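Local coordinates for protein putative glycosidase ph117-related (Bacteroides thetaiotaomicron, PDB 5A7V) that binds mannose and, as a member of glycoside hydrolase family GH130, probably cleaves mannosides by hydrolysis or phosphorolysis, at residues H84-D96 / T106-F120. Residues are numbered along the deposited sequence; the frame is centred on the assembly and turned at random.
With MAN (alpha-D-mannopyranose), chain D; BMA (beta-D-mannopyranose), chain C.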
loop_
_atom_site.group_PDB
_atom_site.type_symbol
_atom_site.label_atom_id
_atom_site.label_comp_id
_atom_site.label_asym_id
_atom_site.label_seq_id
_atom_site.Cartn_x
_atom_site.Cartn_y
_atom_site.Cartn_z
ATOM N N HIS A 84 16.436 -4.433 -4.172
ATOM C CA HIS A 84 17.686 -3.646 -4.208
ATOM C C HIS A 84 18.865 -4.556 -3.961
ATOM O O HIS A 84 18.898 -5.323 -3.005
ATOM C CB HIS A 84 17.649 -2.549 -3.123
ATOM C CG HIS A 84 18.854 -1.655 -3.111
ATOM N ND1 HIS A 84 19.209 -0.852 -4.171
ATOM C CD2 HIS A 84 19.763 -1.422 -2.139
ATOM C CE1 HIS A 84 20.323 -0.195 -3.866
ATOM N NE2 HIS A 84 20.675 -0.507 -2.630
ATOM N N ASP A 85 19.835 -4.461 -4.866
ATOM C CA ASP A 85 21.101 -5.206 -4.732
ATOM C C ASP A 85 20.822 -6.724 -4.459
ATOM O O ASP A 85 21.466 -7.370 -3.627
ATOM C CB ASP A 85 21.926 -4.553 -3.612
ATOM C CG ASP A 85 22.534 -3.186 -4.024
ATOM O OD1 ASP A 85 22.372 -2.743 -5.190
ATOM O OD2 ASP A 85 23.185 -2.544 -3.160
ATOM N N GLY A 86 19.830 -7.273 -5.164
ATOM C CA GLY A 86 19.612 -8.713 -5.121
ATOM C C GLY A 86 18.802 -9.186 -3.901
ATOM O O GLY A 86 18.710 -10.409 -3.701
ATOM N N LYS A 87 18.290 -8.256 -3.096
ATOM C CA LYS A 87 17.509 -8.593 -1.910
ATOM C C LYS A 87 16.169 -7.893 -1.921
ATOM O O LYS A 87 15.993 -6.840 -2.549
ATOM C CB LYS A 87 18.285 -8.197 -0.656
ATOM C CG LYS A 87 19.637 -8.934 -0.523
ATOM C CD LYS A 87 20.182 -8.908 0.877
ATOM C CE LYS A 87 21.557 -9.563 0.995
ATOM N NZ LYS A 87 22.010 -9.388 2.404
ATOM N N ILE A 88 15.228 -8.457 -1.149
ATOM C CA ILE A 88 13.984 -7.757 -0.840
ATOM C C ILE A 88 14.270 -6.751 0.266
ATOM O O ILE A 88 14.903 -7.096 1.268
ATOM C CB ILE A 88 12.886 -8.766 -0.412
ATOM C CG1 ILE A 88 12.366 -9.548 -1.629
ATOM C CG2 ILE A 88 11.726 -8.052 0.303
ATOM C CD1 ILE A 88 11.557 -10.789 -1.313
ATOM N N VAL A 89 13.807 -5.521 0.066
ATOM C CA VAL A 89 13.898 -4.453 1.038
ATOM C C VAL A 89 12.485 -4.001 1.382
ATOM O O VAL A 89 11.685 -3.702 0.482
ATOM C CB VAL A 89 14.761 -3.283 0.559
ATOM C CG1 VAL A 89 14.833 -2.168 1.596
ATOM C CG2 VAL A 89 16.157 -3.799 0.267
ATOM N N VAL A 90 12.201 -3.931 2.678
ATOM C CA VAL A 90 10.942 -3.431 3.171
ATOM C C VAL A 90 11.186 -2.143 3.959
ATOM O O VAL A 90 12.099 -2.080 4.818
ATOM C CB VAL A 90 10.243 -4.498 4.053
ATOM C CG1 VAL A 90 9.109 -3.916 4.904
ATOM C CG2 VAL A 90 9.741 -5.625 3.193
ATOM N N LEU A 91 10.364 -1.128 3.691
ATOM C CA LEU A 91 10.272 0.083 4.521
ATOM C C LEU A 91 8.921 0.031 5.235
ATOM O O LEU A 91 7.885 0.116 4.592
ATOM C CB LEU A 91 10.450 1.375 3.732
ATOM C CG LEU A 91 11.907 1.856 3.514
ATOM C CD1 LEU A 91 12.678 0.898 2.614
ATOM C CD2 LEU A 91 11.974 3.287 3.058
ATOM N N TYR A 92 8.980 -0.161 6.542
ATOM C CA TYR A 92 7.764 -0.391 7.340
ATOM C C TYR A 92 7.356 0.864 8.099
ATOM O O TYR A 92 8.195 1.595 8.650
ATOM C CB TYR A 92 7.886 -1.591 8.286
ATOM C CG TYR A 92 9.093 -1.603 9.235
ATOM C CD1 TYR A 92 10.340 -2.148 8.842
ATOM C CD2 TYR A 92 9.015 -1.082 10.524
ATOM C CE1 TYR A 92 11.398 -2.200 9.716
ATOM C CE2 TYR A 92 10.078 -1.158 11.403
ATOM C CZ TYR A 92 11.258 -1.736 11.008
ATOM O OH TYR A 92 12.340 -1.802 11.872
ATOM N N ARG A 93 6.041 1.110 8.157
ATOM C CA ARG A 93 5.511 2.192 8.981
ATOM C C ARG A 93 5.670 1.808 10.458
ATOM O O ARG A 93 5.100 0.812 10.872
ATOM C CB ARG A 93 4.042 2.439 8.644
ATOM C CG ARG A 93 3.425 3.571 9.435
ATOM C CD ARG A 93 1.943 3.778 9.152
ATOM N NE ARG A 93 1.366 4.777 9.993
ATOM C CZ ARG A 93 0.085 5.163 9.956
ATOM N NH1 ARG A 93 -0.736 4.754 8.977
ATOM N NH2 ARG A 93 -0.394 5.940 10.923
ATOM N N ALA A 94 6.324 2.636 11.239
ATOM C CA ALA A 94 6.555 2.393 12.646
ATOM C C ALA A 94 6.033 3.551 13.448
ATOM O O ALA A 94 6.233 4.726 13.112
ATOM C CB ALA A 94 8.032 2.240 12.916
ATOM N N GLU A 95 5.297 3.226 14.525
ATOM C CA GLU A 95 4.745 4.222 15.434
ATOM C C GLU A 95 5.333 4.109 16.833
ATOM O O GLU A 95 5.544 2.982 17.339
ATOM C CB GLU A 95 3.211 4.120 15.513
ATOM C CG GLU A 95 2.531 4.611 14.248
ATOM C CD GLU A 95 1.011 4.492 14.328
ATOM O OE1 GLU A 95 0.503 3.553 15.036
ATOM O OE2 GLU A 95 0.333 5.331 13.664
ATOM N N ASP A 96 5.600 5.291 17.408
ATOM C CA ASP A 96 6.062 5.455 18.798
ATOM C C ASP A 96 4.861 5.548 19.752
ATOM O O ASP A 96 3.705 5.311 19.330
ATOM C CB ASP A 96 7.022 6.660 18.865
ATOM C CG ASP A 96 6.352 7.994 18.593
ATOM O OD1 ASP A 96 5.105 8.104 18.558
ATOM O OD2 ASP A 96 7.116 8.991 18.463
ATOM N N THR A 106 3.533 9.382 16.124
ATOM C CA THR A 106 4.392 9.845 15.001
ATOM C C THR A 106 4.855 8.601 14.236
ATOM O O THR A 106 5.399 7.638 14.847
ATOM C CB THR A 106 5.622 10.639 15.517
ATOM O OG1 THR A 106 5.203 11.785 16.251
ATOM C CG2 THR A 106 6.479 11.091 14.327
ATOM N N SER A 107 4.640 8.612 12.918
ATOM C CA SER A 107 5.065 7.547 12.032
ATOM C C SER A 107 6.431 7.891 11.403
ATOM O O SER A 107 6.658 9.007 10.912
ATOM C CB SER A 107 4.030 7.359 10.910
ATOM O OG SER A 107 2.810 6.791 11.451
ATOM N N ARG A 108 7.291 6.895 11.404
ATOM C CA ARG A 108 8.626 6.955 10.803
ATOM C C ARG A 108 8.842 5.612 10.109
ATOM O O ARG A 108 8.279 4.596 10.520
ATOM C CB ARG A 108 9.690 7.185 11.883
ATOM C CG ARG A 108 9.481 8.468 12.678
ATOM C CD ARG A 108 10.520 8.685 13.774
ATOM N NE ARG A 108 10.286 9.887 14.559
ATOM C CZ ARG A 108 9.575 9.969 15.703
ATOM N NH1 ARG A 108 8.872 8.908 16.122
ATOM N NH2 ARG A 108 9.497 11.096 16.367
ATOM N N LEU A 109 9.682 5.580 9.056
ATOM C CA LEU A 109 9.865 4.359 8.301
ATOM C C LEU A 109 11.115 3.594 8.701
ATOM O O LEU A 109 12.238 4.131 8.644
ATOM C CB LEU A 109 9.896 4.650 6.801
ATOM C CG LEU A 109 8.706 5.447 6.271
ATOM C CD1 LEU A 109 8.813 5.530 4.731
ATOM C CD2 LEU A 109 7.339 4.928 6.717
ATOM N N GLY A 110 10.937 2.337 9.073
ATOM C CA GLY A 110 12.022 1.408 9.319
ATOM C C GLY A 110 12.515 0.788 8.015
ATOM O O GLY A 110 11.816 0.844 7.005
ATOM N N TYR A 111 13.696 0.176 8.077
ATOM C CA TYR A 111 14.364 -0.421 6.911
ATOM C C TYR A 111 14.777 -1.852 7.255
ATOM O O TYR A 111 15.429 -2.087 8.294
ATOM C CB TYR A 111 15.584 0.448 6.577
ATOM C CG TYR A 111 16.421 -0.015 5.425
ATOM C CD1 TYR A 111 17.351 -1.046 5.538
ATOM C CD2 TYR A 111 16.305 0.617 4.191
ATOM C CE1 TYR A 111 18.121 -1.408 4.426
ATOM C CE2 TYR A 111 17.074 0.254 3.111
ATOM C CZ TYR A 111 17.955 -0.768 3.219
ATOM O OH TYR A 111 18.700 -1.131 2.126
ATOM N N ALA A 112 14.434 -2.797 6.410
ATOM C CA ALA A 112 14.776 -4.198 6.650
ATOM C C ALA A 112 15.085 -4.890 5.313
ATOM O O ALA A 112 14.439 -4.613 4.312
ATOM C CB ALA A 112 13.592 -4.871 7.352
ATOM N N THR A 113 16.025 -5.829 5.345
ATOM C CA THR A 113 16.435 -6.538 4.151
ATOM C C THR A 113 16.331 -8.040 4.350
ATOM O O THR A 113 16.530 -8.560 5.465
ATOM C CB THR A 113 17.879 -6.177 3.727
ATOM O OG1 THR A 113 18.818 -6.732 4.643
ATOM C CG2 THR A 113 18.063 -4.702 3.721
ATOM N N SER A 114 16.058 -8.751 3.265
ATOM C CA SER A 114 15.893 -10.221 3.335
ATOM C C SER A 114 16.299 -10.890 2.009
ATOM O O SER A 114 16.038 -10.320 0.933
ATOM C CB SER A 114 14.437 -10.556 3.634
ATOM O OG SER A 114 14.246 -11.930 3.669
ATOM N N SER A 115 16.931 -12.061 2.092
ATOM C CA SER A 115 17.213 -12.886 0.904
ATOM C C SER A 115 16.135 -13.920 0.627
ATOM O O SER A 115 16.132 -14.525 -0.430
ATOM C CB SER A 115 18.549 -13.614 1.052
ATOM O OG SER A 115 19.584 -12.684 1.028
ATOM N N ASP A 116 15.231 -14.170 1.595
ATOM C CA ASP A 116 14.134 -15.148 1.383
ATOM C C ASP A 116 12.732 -14.543 1.511
ATOM O O ASP A 116 11.719 -15.277 1.355
ATOM C CB ASP A 116 14.291 -16.357 2.308
ATOM C CG ASP A 116 14.040 -16.042 3.794
ATOM O OD1 ASP A 116 13.786 -14.888 4.191
ATOM O OD2 ASP A 116 14.156 -17.019 4.584
ATOM N N GLY A 117 12.655 -13.223 1.751
ATOM C CA GLY A 117 11.362 -12.553 1.911
ATOM C C GLY A 117 10.639 -12.767 3.233
ATOM O O GLY A 117 9.572 -12.182 3.434
ATOM N N ILE A 118 11.267 -13.579 4.118
ATOM C CA ILE A 118 10.589 -13.995 5.363
ATOM C C ILE A 118 11.404 -13.556 6.587
ATOM O O ILE A 118 10.850 -12.939 7.527
ATOM C CB ILE A 118 10.482 -15.530 5.369
ATOM C CG1 ILE A 118 9.443 -15.957 4.311
ATOM C CG2 ILE A 118 9.888 -15.962 6.725
ATOM C CD1 ILE A 118 9.580 -17.401 3.821
ATOM N N HIS A 119 12.709 -13.832 6.563
ATOM C CA HIS A 119 13.621 -13.476 7.654
ATOM C C HIS A 119 14.337 -12.199 7.304
ATOM O O HIS A 119 14.983 -12.102 6.252
ATOM C CB HIS A 119 14.616 -14.612 7.891
ATOM C CG HIS A 119 13.941 -15.900 8.239
ATOM N ND1 HIS A 119 13.604 -16.843 7.296
ATOM C CD2 HIS A 119 13.493 -16.375 9.429
ATOM C CE1 HIS A 119 12.988 -17.853 7.890
ATOM N NE2 HIS A 119 12.912 -17.596 9.183
ATOM N N PHE A 120 14.209 -11.214 8.161
ATOM C CA PHE A 120 14.724 -9.872 7.888
ATOM C C PHE A 120 15.825 -9.434 8.840
ATOM O O PHE A 120 15.790 -9.770 10.026
ATOM C CB PHE A 120 13.590 -8.828 7.942
ATOM C CG PHE A 120 12.688 -8.839 6.742
ATOM C CD1 PHE A 120 11.656 -9.731 6.646
ATOM C CD2 PHE A 120 12.929 -7.988 5.695
ATOM C CE1 PHE A 120 10.860 -9.806 5.518
ATOM C CE2 PHE A 120 12.124 -8.009 4.559
ATOM C CZ PHE A 120 11.106 -8.940 4.459
HETATM C C1 MAN D . -6.294 7.807 9.461
HETATM C C2 MAN D . -5.648 6.520 9.169
HETATM C C3 MAN D . -4.378 6.548 9.988
HETATM C C4 MAN D . -3.507 7.778 9.764
HETATM C C5 MAN D . -4.329 9.054 9.805
HETATM C C6 MAN D . -3.638 10.217 9.126
HETATM O O1 MAN D . -6.863 7.961 10.705
HETATM O O2 MAN D . -5.254 6.386 7.809
HETATM O O3 MAN D . -3.536 5.410 9.751
HETATM O O4 MAN D . -2.500 7.855 10.789
HETATM O O5 MAN D . -5.561 8.912 9.127
HETATM O O6 MAN D . -3.329 9.959 7.752
HETATM C C1 BMA C . -6.343 7.637 9.493
HETATM C C2 BMA C . -5.456 6.389 9.429
HETATM C C3 BMA C . -4.202 6.638 10.236
HETATM C C4 BMA C . -3.523 7.911 9.771
HETATM C C5 BMA C . -4.518 9.069 9.636
HETATM C C6 BMA C . -3.900 10.308 9.015
HETATM O O1 BMA C . -7.592 7.545 8.828
HETATM O O2 BMA C . -5.063 6.121 8.076
HETATM O O3 BMA C . -3.260 5.499 10.202
HETATM O O4 BMA C . -2.515 8.234 10.744
HETATM O O5 BMA C . -5.679 8.726 8.843
HETATM O O6 BMA C . -3.359 10.068 7.713
HETATM O O HOH W 1 7.289 11.588 18.291
#
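With every torsion from CA to NE extended (chi1 -179°), Arg93 reaches past Ser107, whose hydroxyl is turned to lie beside its own backbone N. NE donates to Ser107 OG at 2.9 Å, with the oxygen 25° out of the guanidinium plane. NH1 and NH2 also reach the mannose: in its alpha form, NH1 bonds O3 at 3.0 Å and NH2 bonds O4 at 2.8 Å. Asp146 takes a salt bridge from NH1; NH2 makes another, weak as a hydrogen bond, with Glu95 OE2, whose OE1 is held by Arg105. Tyr92, with chi1 53°, swings its ring across the neighbouring strand, where Gly110 CA sits 3.6 Å from the ring centroid, a CH-pi contact over the face. Strands 87-95 and 107-114 form an antiparallel hairpin within one four-stranded sheet, consistent with a blade of the five-bladed GH130 beta-propeller. On the side bearing Leu91, Val89 CG1 lies over the Tyr111 ring, 4.0 Å from its centroid. Beyond Arg93, Arg108 NH1 makes a salt bridge with Asp96 OD2 at 2.9 Å; OD2 lies in the guanidinium plane, while NH1 comes from above the carboxylate plane. A water joins Arg108 NH2, Asp96 OD2 and Thr106 OG1; Asp96 OD1 also bonds Ser98, and Thr106 OG1 the Pro141 carbonyl.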